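Local structure of heroin esterase (Rhodococcus sp., 1LZL) at residues Asp43-Gly48 and Val105-Gly110; Lys66-Thr71 and Thr94-Asp99; Asp132-Leu137 and Val170-Asp175; Val234-Tyr237 and Arg242-Asp245. The protein hydrolyses acetyl ester bonds, among them probably those of heroin, as a bacterial esterase of the alpha/beta hydrolase fold. One frame throughout, in Å; residues are numbered along the deposited sequence.

Contact 1: Asp43-Gly48 and Val105-Gly110; sequences DLSFDG and VARELG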
loop_
_atom_site.group_PDB
_atom_site.type_symbol
_atom_site.label_atom_id
_atom_site.label_comp_id
_atom_site.label_asym_id
_atom_site.label_seq_id
_atom_site.Cartn_x
_atom_site.Cartn_y
_atom_site.Cartn_z
ATOM N N ASP A 43 10.710 15.611 12.187
ATOM C CA ASP A 43 11.796 16.357 11.548
ATOM C C ASP A 43 11.691 16.276 10.028
ATOM O O ASP A 43 12.617 16.608 9.286
ATOM C CB ASP A 43 13.125 15.832 12.116
ATOM C CG ASP A 43 13.019 15.538 13.609
ATOM O OD1 ASP A 43 12.734 16.500 14.370
ATOM O OD2 ASP A 43 13.202 14.374 14.050
ATOM N N LEU A 44 10.544 15.821 9.513
ATOM C CA LEU A 44 10.386 15.663 8.060
ATOM C C LEU A 44 10.380 17.014 7.346
ATOM O O LEU A 44 9.656 17.944 7.692
ATOM C CB LEU A 44 9.101 14.907 7.722
ATOM C CG LEU A 44 8.688 14.722 6.261
ATOM C CD1 LEU A 44 9.686 13.841 5.475
ATOM C CD2 LEU A 44 7.312 14.075 6.193
ATOM N N SER A 45 11.184 17.131 6.294
ATOM C CA SER A 45 11.245 18.319 5.461
ATOM C C SER A 45 10.178 18.299 4.375
ATOM O O SER A 45 10.004 17.295 3.659
ATOM C CB SER A 45 12.644 18.449 4.803
ATOM O OG SER A 45 12.644 19.517 3.879
ATOM N N PHE A 46 9.504 19.442 4.279
ATOM C CA PHE A 46 8.531 19.682 3.237
ATOM C C PHE A 46 9.021 20.710 2.229
ATOM O O PHE A 46 8.290 21.317 1.474
ATOM C CB PHE A 46 7.213 20.113 3.873
ATOM C CG PHE A 46 6.463 19.010 4.596
ATOM C CD1 PHE A 46 6.821 18.546 5.837
ATOM C CD2 PHE A 46 5.361 18.436 3.945
ATOM C CE1 PHE A 46 6.110 17.525 6.441
ATOM C CE2 PHE A 46 4.632 17.427 4.570
ATOM C CZ PHE A 46 4.998 16.959 5.828
ATOM N N ASP A 47 10.353 20.900 2.200
ATOM C CA ASP A 47 10.950 21.801 1.219
ATOM C C ASP A 47 10.573 21.385 -0.196
ATOM O O ASP A 47 10.641 20.213 -0.525
ATOM C CB ASP A 47 12.479 21.839 1.332
ATOM C CG ASP A 47 13.050 23.062 0.634
ATOM O OD1 ASP A 47 12.615 24.205 0.913
ATOM O OD2 ASP A 47 13.946 22.860 -0.214
ATOM N N GLY A 48 10.189 22.365 -1.005
ATOM C CA GLY A 48 9.826 22.252 -2.371
ATOM C C GLY A 48 8.452 21.652 -2.600
ATOM O O GLY A 48 8.121 21.393 -3.754
ATOM N N VAL A 105 8.005 11.620 -3.550
ATOM C CA VAL A 105 7.493 11.488 -4.928
ATOM C C VAL A 105 7.215 12.883 -5.513
ATOM O O VAL A 105 7.585 13.162 -6.654
ATOM C CB VAL A 105 6.221 10.617 -4.898
ATOM C CG1 VAL A 105 5.452 10.731 -6.193
ATOM C CG2 VAL A 105 6.623 9.169 -4.564
ATOM N N ALA A 106 6.560 13.739 -4.719
ATOM C CA ALA A 106 6.219 15.061 -5.257
ATOM C C ALA A 106 7.481 15.857 -5.547
ATOM O O ALA A 106 7.656 16.487 -6.579
ATOM C CB ALA A 106 5.339 15.834 -4.294
ATOM N N ARG A 107 8.442 15.844 -4.626
ATOM C CA ARG A 107 9.662 16.625 -4.811
ATOM C C ARG A 107 10.543 16.051 -5.916
ATOM O O ARG A 107 11.044 16.785 -6.771
ATOM C CB ARG A 107 10.400 16.682 -3.456
ATOM C CG ARG A 107 11.704 17.469 -3.544
ATOM C CD ARG A 107 12.606 17.272 -2.327
ATOM N NE ARG A 107 12.018 17.936 -1.160
ATOM C CZ ARG A 107 11.824 17.247 -0.039
ATOM N NH1 ARG A 107 12.170 15.951 0.004
ATOM N NH2 ARG A 107 11.290 17.878 0.990
ATOM N N GLU A 108 10.757 14.728 -5.963
ATOM C CA GLU A 108 11.756 14.209 -6.899
ATOM C C GLU A 108 11.166 14.010 -8.285
ATOM O O GLU A 108 11.899 14.170 -9.272
ATOM C CB GLU A 108 12.330 12.865 -6.448
ATOM C CG GLU A 108 13.059 12.927 -5.120
ATOM C CD GLU A 108 14.187 13.946 -5.201
ATOM O OE1 GLU A 108 14.774 14.075 -6.297
ATOM O OE2 GLU A 108 14.458 14.613 -4.187
ATOM N N LEU A 109 9.891 13.659 -8.381
ATOM C CA LEU A 109 9.293 13.378 -9.665
ATOM C C LEU A 109 8.425 14.509 -10.210
ATOM O O LEU A 109 8.103 14.504 -11.394
ATOM C CB LEU A 109 8.394 12.111 -9.578
ATOM C CG LEU A 109 9.148 10.890 -9.077
ATOM C CD1 LEU A 109 8.241 9.669 -9.215
ATOM C CD2 LEU A 109 10.483 10.730 -9.812
ATOM N N GLY A 110 8.021 15.451 -9.332
ATOM C CA GLY A 110 7.183 16.534 -9.821
ATOM C C GLY A 110 5.748 16.137 -10.096
ATOM O O GLY A 110 5.017 16.675 -10.925
HETATM O O HOH W 1 11.474 15.094 2.879
#

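Contact 2: Lys66-Thr71 and Thr94-Asp99; sequences KIRFVT and TAESSD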
loop_
_atom_site.group_PDB
_atom_site.type_symbol
_atom_site.label_atom_id
_atom_site.label_comp_id
_atom_site.label_asym_id
_atom_site.label_seq_id
_atom_site.Cartn_x
_atom_site.Cartn_y
_atom_site.Cartn_z
ATOM N N LYS A 66 -10.979 12.103 3.687
ATOM C CA LYS A 66 -9.959 13.141 3.500
ATOM C C LYS A 66 -8.731 12.591 2.748
ATOM O O LYS A 66 -8.401 11.427 2.829
ATOM C CB LYS A 66 -9.458 13.717 4.817
ATOM C CG LYS A 66 -10.622 14.218 5.678
ATOM C CD LYS A 66 -11.405 15.348 5.006
ATOM C CE LYS A 66 -12.431 15.959 5.961
ATOM N NZ LYS A 66 -13.363 16.885 5.243
ATOM N N ILE A 67 -8.094 13.488 1.998
ATOM C CA ILE A 67 -6.930 13.217 1.194
ATOM C C ILE A 67 -5.845 14.238 1.549
ATOM O O ILE A 67 -6.085 15.452 1.494
ATOM C CB ILE A 67 -7.255 13.310 -0.304
ATOM C CG1 ILE A 67 -8.312 12.264 -0.683
ATOM C CG2 ILE A 67 -5.994 13.199 -1.150
ATOM C CD1 ILE A 67 -8.842 12.518 -2.100
ATOM N N ARG A 68 -4.667 13.764 1.892
ATOM C CA ARG A 68 -3.507 14.643 2.059
ATOM C C ARG A 68 -2.887 14.786 0.678
ATOM O O ARG A 68 -2.258 13.858 0.148
ATOM C CB ARG A 68 -2.510 14.067 3.051
ATOM C CG ARG A 68 -3.097 13.863 4.436
ATOM C CD ARG A 68 -2.155 13.270 5.432
ATOM N NE ARG A 68 -1.002 14.040 5.897
ATOM C CZ ARG A 68 -1.068 15.033 6.760
ATOM N NH1 ARG A 68 -2.241 15.425 7.252
ATOM N NH2 ARG A 68 0.067 15.605 7.104
ATOM N N PHE A 69 -3.066 15.956 0.088
ATOM C CA PHE A 69 -2.751 16.198 -1.324
ATOM C C PHE A 69 -1.485 17.031 -1.401
ATOM O O PHE A 69 -1.439 18.229 -1.032
ATOM C CB PHE A 69 -3.947 16.886 -1.973
ATOM C CG PHE A 69 -3.808 17.086 -3.469
ATOM C CD1 PHE A 69 -3.625 15.987 -4.289
ATOM C CD2 PHE A 69 -3.890 18.345 -4.062
ATOM C CE1 PHE A 69 -3.531 16.102 -5.678
ATOM C CE2 PHE A 69 -3.773 18.496 -5.434
ATOM C CZ PHE A 69 -3.568 17.374 -6.234
ATOM N N VAL A 70 -0.424 16.388 -1.830
ATOM C CA VAL A 70 0.938 16.876 -1.895
ATOM C C VAL A 70 1.248 17.304 -3.316
ATOM O O VAL A 70 1.110 16.509 -4.271
ATOM C CB VAL A 70 1.953 15.834 -1.399
ATOM C CG1 VAL A 70 3.363 16.446 -1.300
ATOM C CG2 VAL A 70 1.532 15.260 -0.043
ATOM N N THR A 71 1.645 18.563 -3.470
ATOM C CA THR A 71 1.984 19.027 -4.825
ATOM C C THR A 71 3.373 19.655 -4.872
ATOM O O THR A 71 3.866 20.260 -3.918
ATOM C CB THR A 71 0.929 20.011 -5.353
ATOM O OG1 THR A 71 0.755 21.038 -4.358
ATOM C CG2 THR A 71 -0.428 19.330 -5.499
ATOM N N THR A 94 -2.226 5.808 9.836
ATOM C CA THR A 94 -2.818 7.028 9.382
ATOM C C THR A 94 -2.206 7.443 8.054
ATOM O O THR A 94 -1.070 7.072 7.708
ATOM C CB THR A 94 -2.605 8.177 10.395
ATOM O OG1 THR A 94 -1.201 8.494 10.448
ATOM C CG2 THR A 94 -3.010 7.733 11.784
ATOM N N ALA A 95 -2.951 8.216 7.296
ATOM C CA ALA A 95 -2.349 8.756 6.083
ATOM C C ALA A 95 -1.088 9.534 6.401
ATOM O O ALA A 95 -0.138 9.396 5.618
ATOM C CB ALA A 95 -3.328 9.641 5.311
ATOM N N GLU A 96 -1.050 10.298 7.495
ATOM C CA GLU A 96 0.176 11.110 7.679
ATOM C C GLU A 96 1.417 10.245 7.827
ATOM O O GLU A 96 2.554 10.664 7.575
ATOM C CB GLU A 96 -0.030 11.991 8.921
ATOM C CG GLU A 96 1.068 12.969 9.215
ATOM C CD GLU A 96 1.014 13.442 10.663
ATOM O OE1 GLU A 96 0.089 13.064 11.428
ATOM O OE2 GLU A 96 1.938 14.224 11.006
ATOM N N SER A 97 1.269 9.009 8.261
ATOM C CA SER A 97 2.425 8.127 8.432
ATOM C C SER A 97 3.133 7.921 7.094
ATOM O O SER A 97 4.328 7.582 7.142
ATOM C CB SER A 97 2.041 6.789 9.079
ATOM O OG SER A 97 1.295 5.990 8.167
ATOM N N SER A 98 2.458 8.134 5.960
ATOM C CA SER A 98 3.116 8.024 4.659
ATOM C C SER A 98 3.576 9.367 4.105
ATOM O O SER A 98 4.051 9.411 2.951
ATOM C CB SER A 98 2.185 7.352 3.653
ATOM O OG SER A 98 1.953 6.000 3.914
ATOM N N ASP A 99 3.477 10.434 4.881
ATOM C CA ASP A 99 3.988 11.706 4.358
ATOM C C ASP A 99 5.428 11.647 3.849
ATOM O O ASP A 99 5.668 12.233 2.787
ATOM C CB ASP A 99 3.906 12.784 5.447
ATOM C CG ASP A 99 2.572 13.441 5.648
ATOM O OD1 ASP A 99 1.566 13.126 4.956
ATOM O OD2 ASP A 99 2.470 14.345 6.519
#

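Contact 3: Asp132-Leu137 and Val170-Asp175; sequences DCYAAL and VLKARD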
loop_
_atom_site.group_PDB
_atom_site.type_symbol
_atom_site.label_atom_id
_atom_site.label_comp_id
_atom_site.label_asym_id
_atom_site.label_seq_id
_atom_site.Cartn_x
_atom_site.Cartn_y
_atom_site.Cartn_z
ATOM N N ASP A 132 -13.627 3.658 0.388
ATOM C CA ASP A 132 -13.051 4.988 0.602
ATOM C C ASP A 132 -11.952 5.264 -0.412
ATOM O O ASP A 132 -11.803 6.380 -0.919
ATOM C CB ASP A 132 -12.445 5.103 2.013
ATOM C CG ASP A 132 -13.523 5.051 3.090
ATOM O OD1 ASP A 132 -14.720 5.269 2.791
ATOM O OD2 ASP A 132 -13.127 4.819 4.275
ATOM N N CYS A 133 -11.153 4.220 -0.723
ATOM C CA CYS A 133 -10.050 4.431 -1.686
ATOM C C CYS A 133 -10.628 4.666 -3.091
ATOM O O CYS A 133 -10.119 5.506 -3.844
ATOM C CB CYS A 133 -9.138 3.201 -1.656
ATOM S SG CYS A 133 -8.226 3.044 -0.071
ATOM N N TYR A 134 -11.681 3.900 -3.402
ATOM C CA TYR A 134 -12.268 4.091 -4.756
ATOM C C TYR A 134 -12.977 5.443 -4.828
ATOM O O TYR A 134 -12.910 6.104 -5.865
ATOM C CB TYR A 134 -13.163 2.907 -5.107
ATOM C CG TYR A 134 -13.757 2.955 -6.489
ATOM C CD1 TYR A 134 -12.907 2.922 -7.584
ATOM C CD2 TYR A 134 -15.120 3.031 -6.679
ATOM C CE1 TYR A 134 -13.411 2.969 -8.861
ATOM C CE2 TYR A 134 -15.637 3.071 -7.986
ATOM C CZ TYR A 134 -14.769 3.031 -9.042
ATOM O OH TYR A 134 -15.228 3.090 -10.363
ATOM N N ALA A 135 -13.590 5.833 -3.712
ATOM C CA ALA A 135 -14.220 7.157 -3.697
ATOM C C ALA A 135 -13.203 8.250 -3.938
ATOM O O ALA A 135 -13.486 9.222 -4.658
ATOM C CB ALA A 135 -14.933 7.344 -2.368
ATOM N N ALA A 136 -12.012 8.119 -3.351
ATOM C CA ALA A 136 -10.951 9.108 -3.539
ATOM C C ALA A 136 -10.505 9.083 -4.986
ATOM O O ALA A 136 -10.249 10.104 -5.621
ATOM C CB ALA A 136 -9.769 8.781 -2.593
ATOM N N LEU A 137 -10.392 7.906 -5.619
ATOM C CA LEU A 137 -10.011 7.790 -7.029
ATOM C C LEU A 137 -11.042 8.454 -7.929
ATOM O O LEU A 137 -10.662 9.220 -8.827
ATOM C CB LEU A 137 -9.829 6.297 -7.372
ATOM C CG LEU A 137 -9.443 6.038 -8.841
ATOM C CD1 LEU A 137 -8.076 6.651 -9.174
ATOM C CD2 LEU A 137 -9.444 4.550 -9.204
ATOM N N VAL A 170 -7.824 -1.019 -7.895
ATOM C CA VAL A 170 -7.494 -1.117 -9.327
ATOM C C VAL A 170 -8.365 -2.159 -10.006
ATOM O O VAL A 170 -8.839 -1.878 -11.130
ATOM C CB VAL A 170 -5.989 -1.386 -9.497
ATOM C CG1 VAL A 170 -5.657 -1.812 -10.940
ATOM C CG2 VAL A 170 -5.185 -0.151 -9.091
ATOM N N LEU A 171 -8.673 -3.273 -9.378
ATOM C CA LEU A 171 -9.643 -4.234 -9.893
ATOM C C LEU A 171 -11.004 -3.549 -10.056
ATOM O O LEU A 171 -11.637 -3.689 -11.114
ATOM C CB LEU A 171 -9.799 -5.479 -9.015
ATOM C CG LEU A 171 -8.637 -6.463 -9.211
ATOM C CD1 LEU A 171 -8.538 -7.370 -7.989
ATOM C CD2 LEU A 171 -8.860 -7.252 -10.506
ATOM N N LYS A 172 -11.443 -2.827 -9.018
ATOM C CA LYS A 172 -12.744 -2.164 -9.048
ATOM C C LYS A 172 -12.785 -1.130 -10.146
ATOM O O LYS A 172 -13.802 -1.023 -10.889
ATOM C CB LYS A 172 -13.019 -1.538 -7.658
ATOM C CG LYS A 172 -14.427 -0.918 -7.625
ATOM C CD LYS A 172 -14.847 -0.728 -6.163
ATOM C CE LYS A 172 -15.350 -2.080 -5.630
ATOM N NZ LYS A 172 -16.851 -2.176 -5.582
ATOM N N ALA A 173 -11.726 -0.365 -10.353
ATOM C CA ALA A 173 -11.651 0.678 -11.391
ATOM C C ALA A 173 -11.787 0.059 -12.778
ATOM O O ALA A 173 -12.556 0.557 -13.618
ATOM C CB ALA A 173 -10.380 1.515 -11.246
ATOM N N ARG A 174 -11.070 -1.062 -12.973
ATOM C CA ARG A 174 -11.207 -1.725 -14.269
ATOM C C ARG A 174 -12.612 -2.211 -14.501
ATOM O O ARG A 174 -13.206 -1.978 -15.565
ATOM C CB ARG A 174 -10.210 -2.902 -14.325
ATOM C CG ARG A 174 -10.335 -3.658 -15.635
ATOM C CD ARG A 174 -9.787 -5.048 -15.565
ATOM N NE ARG A 174 -10.533 -5.881 -14.635
ATOM C CZ ARG A 174 -10.164 -7.117 -14.243
ATOM N NH1 ARG A 174 -9.044 -7.703 -14.686
ATOM N NH2 ARG A 174 -10.952 -7.754 -13.381
ATOM N N ASP A 175 -13.134 -2.913 -13.477
ATOM C CA ASP A 175 -14.457 -3.521 -13.631
ATOM C C ASP A 175 -15.573 -2.507 -13.841
ATOM O O ASP A 175 -16.524 -2.789 -14.594
ATOM C CB ASP A 175 -14.762 -4.381 -12.412
ATOM C CG ASP A 175 -13.939 -5.645 -12.331
ATOM O OD1 ASP A 175 -13.209 -5.972 -13.291
ATOM O OD2 ASP A 175 -14.005 -6.341 -11.291
HETATM O O HOH W 2 -13.854 2.837 -12.782
#

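Contact 4: Val234-Tyr237 and Arg242-Asp245; sequences VSIY and RATD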
loop_
_atom_site.group_PDB
_atom_site.type_symbol
_atom_site.label_atom_id
_atom_site.label_comp_id
_atom_site.label_asym_id
_atom_site.label_seq_id
_atom_site.Cartn_x
_atom_site.Cartn_y
_atom_site.Cartn_z
ATOM N N VAL A 234 -15.785 -14.324 -0.206
ATOM C CA VAL A 234 -14.871 -13.207 -0.045
ATOM C C VAL A 234 -14.719 -12.452 -1.357
ATOM O O VAL A 234 -14.378 -13.025 -2.407
ATOM C CB VAL A 234 -13.488 -13.700 0.456
ATOM C CG1 VAL A 234 -12.562 -12.501 0.598
ATOM C CG2 VAL A 234 -13.638 -14.433 1.774
ATOM N N SER A 235 -14.990 -11.134 -1.330
ATOM C CA SER A 235 -14.852 -10.320 -2.526
ATOM C C SER A 235 -13.427 -10.240 -3.066
ATOM O O SER A 235 -12.454 -10.144 -2.317
ATOM C CB SER A 235 -15.322 -8.893 -2.160
ATOM O OG SER A 235 -15.139 -8.060 -3.332
ATOM N N ILE A 236 -13.318 -10.284 -4.399
ATOM C CA ILE A 236 -12.000 -10.082 -5.024
ATOM C C ILE A 236 -11.485 -8.677 -4.708
ATOM O O ILE A 236 -10.261 -8.493 -4.839
ATOM C CB ILE A 236 -12.045 -10.283 -6.544
ATOM C CG1 ILE A 236 -12.883 -9.204 -7.265
ATOM C CG2 ILE A 236 -12.467 -11.707 -6.854
ATOM C CD1 ILE A 236 -12.741 -9.268 -8.770
ATOM N N TYR A 237 -12.337 -7.735 -4.316
ATOM C CA TYR A 237 -11.814 -6.419 -3.972
ATOM C C TYR A 237 -11.242 -6.404 -2.543
ATOM O O TYR A 237 -10.467 -5.478 -2.238
ATOM C CB TYR A 237 -12.891 -5.353 -4.136
ATOM C CG TYR A 237 -13.583 -5.451 -5.483
ATOM C CD1 TYR A 237 -12.889 -5.329 -6.662
ATOM C CD2 TYR A 237 -14.946 -5.669 -5.588
ATOM C CE1 TYR A 237 -13.486 -5.413 -7.898
ATOM C CE2 TYR A 237 -15.577 -5.765 -6.816
ATOM C CZ TYR A 237 -14.852 -5.619 -7.978
ATOM O OH TYR A 237 -15.487 -5.744 -9.203
ATOM N N ARG A 242 -7.809 -13.699 -4.877
ATOM C CA ARG A 242 -8.957 -14.547 -5.307
ATOM C C ARG A 242 -9.462 -14.184 -6.679
ATOM O O ARG A 242 -10.287 -14.936 -7.255
ATOM C CB ARG A 242 -10.058 -14.429 -4.256
ATOM C CG ARG A 242 -9.679 -15.110 -2.938
ATOM C CD ARG A 242 -10.831 -14.926 -1.961
ATOM N NE ARG A 242 -10.632 -15.501 -0.638
ATOM C CZ ARG A 242 -11.264 -16.580 -0.177
ATOM N NH1 ARG A 242 -12.128 -17.240 -0.948
ATOM N NH2 ARG A 242 -11.037 -17.015 1.046
ATOM N N ALA A 243 -9.037 -13.081 -7.276
ATOM C CA ALA A 243 -9.549 -12.826 -8.626
ATOM C C ALA A 243 -9.003 -13.784 -9.669
ATOM O O ALA A 243 -7.824 -14.080 -9.644
ATOM C CB ALA A 243 -9.101 -11.431 -9.045
ATOM N N THR A 244 -9.821 -14.223 -10.603
ATOM C CA THR A 244 -9.397 -15.138 -11.645
ATOM C C THR A 244 -9.113 -14.448 -12.977
ATOM O O THR A 244 -8.410 -14.998 -13.833
ATOM C CB THR A 244 -10.485 -16.231 -11.878
ATOM O OG1 THR A 244 -11.732 -15.588 -12.151
ATOM C CG2 THR A 244 -10.618 -17.066 -10.624
ATOM N N ASP A 245 -9.632 -13.254 -13.222
ATOM C CA ASP A 245 -9.344 -12.565 -14.470
ATOM C C ASP A 245 -8.519 -11.314 -14.150
ATOM O O ASP A 245 -9.044 -10.326 -13.627
ATOM C CB ASP A 245 -10.613 -12.193 -15.214
ATOM C CG ASP A 245 -10.352 -11.199 -16.338
ATOM O OD1 ASP A 245 -9.274 -11.287 -16.972
ATOM O OD2 ASP A 245 -11.217 -10.326 -16.575
#

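Contact 1: Asp43-Gly48 and Val105-Gly110
R107 reaches out from helix 99-109 and binds two backbone carbonyls near the plane of its guanidinium group, D47 O at the NE/NH2 edge and S45 O from the far side of NH2, an example of an arginine that holds a loop by its carbonyls and not by a carboxylate. The side chain leaves with CG anti to the backbone N (chi1 179°) and bends at chi3, which lays NE and NH2 side by side against the loop. Both nitrogens close on one atom: NE lies 2.7 Å from D47 O and NH2 2.9 Å from the same D47 O. The NH2 bond follows a lone pair in the carbonyl plane, whereas NE is tilted from that plane by 25°. NH2 also donates to S45 O at 3.0 Å, but here the donor stands above the carbonyl plane. A water bridges R107 NH1 and S45 O, accepting from the one and donating to the other. Within the loop, an ST turn has D47 N donating to S45 OG at 3.2 Å. A leucine at R107 would probably leave both carbonyls without their charged donor and set the loop free to shift. This surface contact is an arginine side chain bonding main-chain carbonyls, and it ties the connection between helix 26-41 and strand 49-56, an edge strand of the sheet, to a helix flanking the sheet of an alpha/beta hydrolase.

Contact 2: Lys66-Thr71 and Thr94-Asp99
R68 and D99 form a side-on, two-pronged salt bridge that joins strand 65-72 of the alpha/beta hydrolase sheet to the first turn of helix 99-109. It illustrates how an arginine rising from a strand can be fixed from several directions. Its CG lies anti to the carbonyl carbon (chi1 -60°), and after an extended step the chain bends at chi3, bringing the edge that carries NE and NH2 round to the carboxylate. D99 also has CG anti to its carbonyl carbon; this torsion (chi1 -81°) turns the carboxylate toward R68, and each oxygen accepts on its syn lone pair. The two planes are only 20° apart, and the NE bond to OD1 is nearly straight. The aliphatic part of the arginine is packed as well: R68 CD touches A95 CB at 3.8 Å. E96, extended beyond CG, lays its CB and CG over one guanidinium face, with CG 3.5 Å from R68 NH2. No N-H points at its carboxylate, which at most would add charge attraction. L51 and N115, from the strands flanking 65-72, also touch R68. A methionine in place of R68 would probably leave the buried D99 carboxylate without its charged mate and uncover the methylenes of E96. The bridge itself is short at both prongs, with R68 NE 2.9 Å from D99 OD1 and R68 NH2 2.8 Å from D99 OD2.

Contact 3: Asp132-Leu137 and Val170-Asp175
Y134 OH and A173 O are joined through one water, which lies 2.8 Å from Y134 OH and donates to A173 O, also at 2.8 Å. The water sits at the ring edge, in its plane, and forms the polar end of an otherwise apolar meeting of two helices. K172 supplies the main piece of that meeting. Its CG lies 3.9 Å from the Y134 ring centroid and 3° off the ring normal, a CH-pi contact squarely over the face, while K172 CD comes within 3.8 Å of Y134 CD2. In both residues CG is anti to the backbone N (chi1 -177° for Y134), which carries each group out toward the other helix. Ring and lysine chain cross at about a right angle. The lysine chain then bends at chi3 and chi4, and its ammonium makes a cation-pi contact with Y237. A173 fits between Y134 and L137: L137 CD2 meets A173 CB at 3.8 Å, and Y134 CE1 lies 4.1 Å from the same methyl. The segment axes remain 10.3 Å apart and cross at -54°. Helices 128-142 and 161-176, which both pack on the central sheet, meet here in a helical layer on one side of the alpha/beta hydrolase sheet.

Contact 4: Val234-Tyr237 and Arg242-Asp245
R242 lies with one face of its guanidinium group against V234, and the rest of the contact can be followed from there along the second segment. The arginine has CG anti to the carbonyl carbon (chi1 -70°) and is extended from CG to NE; the extended chain carries the guanidinium to V234, which it crosses at about a right angle. V234 CB stands 3.5 Å above the guanidinium plane, offset toward its rim, and both methyls join in: V234 CG1 lies 3.8 Å from R242 NE, and V234 CG2 is 3.7 Å from R242 NH2. The valine thus covers a flat face while the N-H edge is left to other partners. Chief among these is D193, which forms a salt bridge with NE; the carbonyls of P229 and D231 add weak hydrogen bonds.

At A243 the contact becomes wholly apolar. I236 places its CG2 against the alanine backbone, 3.6 Å from A243 CA, and 4.0 Å from A243 CB. That methyl is anti to the carbonyl carbon of I236, while CG1 sits between the backbone N and the carbonyl carbon (chi1 67°) and lies over the centre of the Y237 ring, 3.8 Å above its plane. Beyond the alanine side chain, A243 O accepts a hydrogen bond from R272, and at the end of the segment D245 O accepts one from R174.

The first segment is itself shaped by an ST turn, Y237 N donating to S235 OG at 3.0 Å. The whole is a compact loop in the connection between helix 211-222 and strand 252-257 of the alpha/beta hydrolase fold, folded back on itself across four intervening residues.

The four contacts follow the chain from one side of the molecule to the other. Contact 2 is nested in the loop closed by contact 1, their centres about 13 Å apart; they share helix 99-109 and touch where A106 packs on V70 and L44 on D99. Contacts 3 and 4 follow in series. Contact 3 reaches back to contact 2 through I67 and A136, strand against helix, their centres about 18 Å apart. Contacts 3 and 4, centres about 14 Å apart, are joined by probable hydrogen bonds between the D175 carboxylate and Y237 OH, and from R174 to the D245 carbonyl. Each contact thus touches the next, a chain of neighbours across the fold from the sheet's 49-56 edge to the loop before strand 252-257.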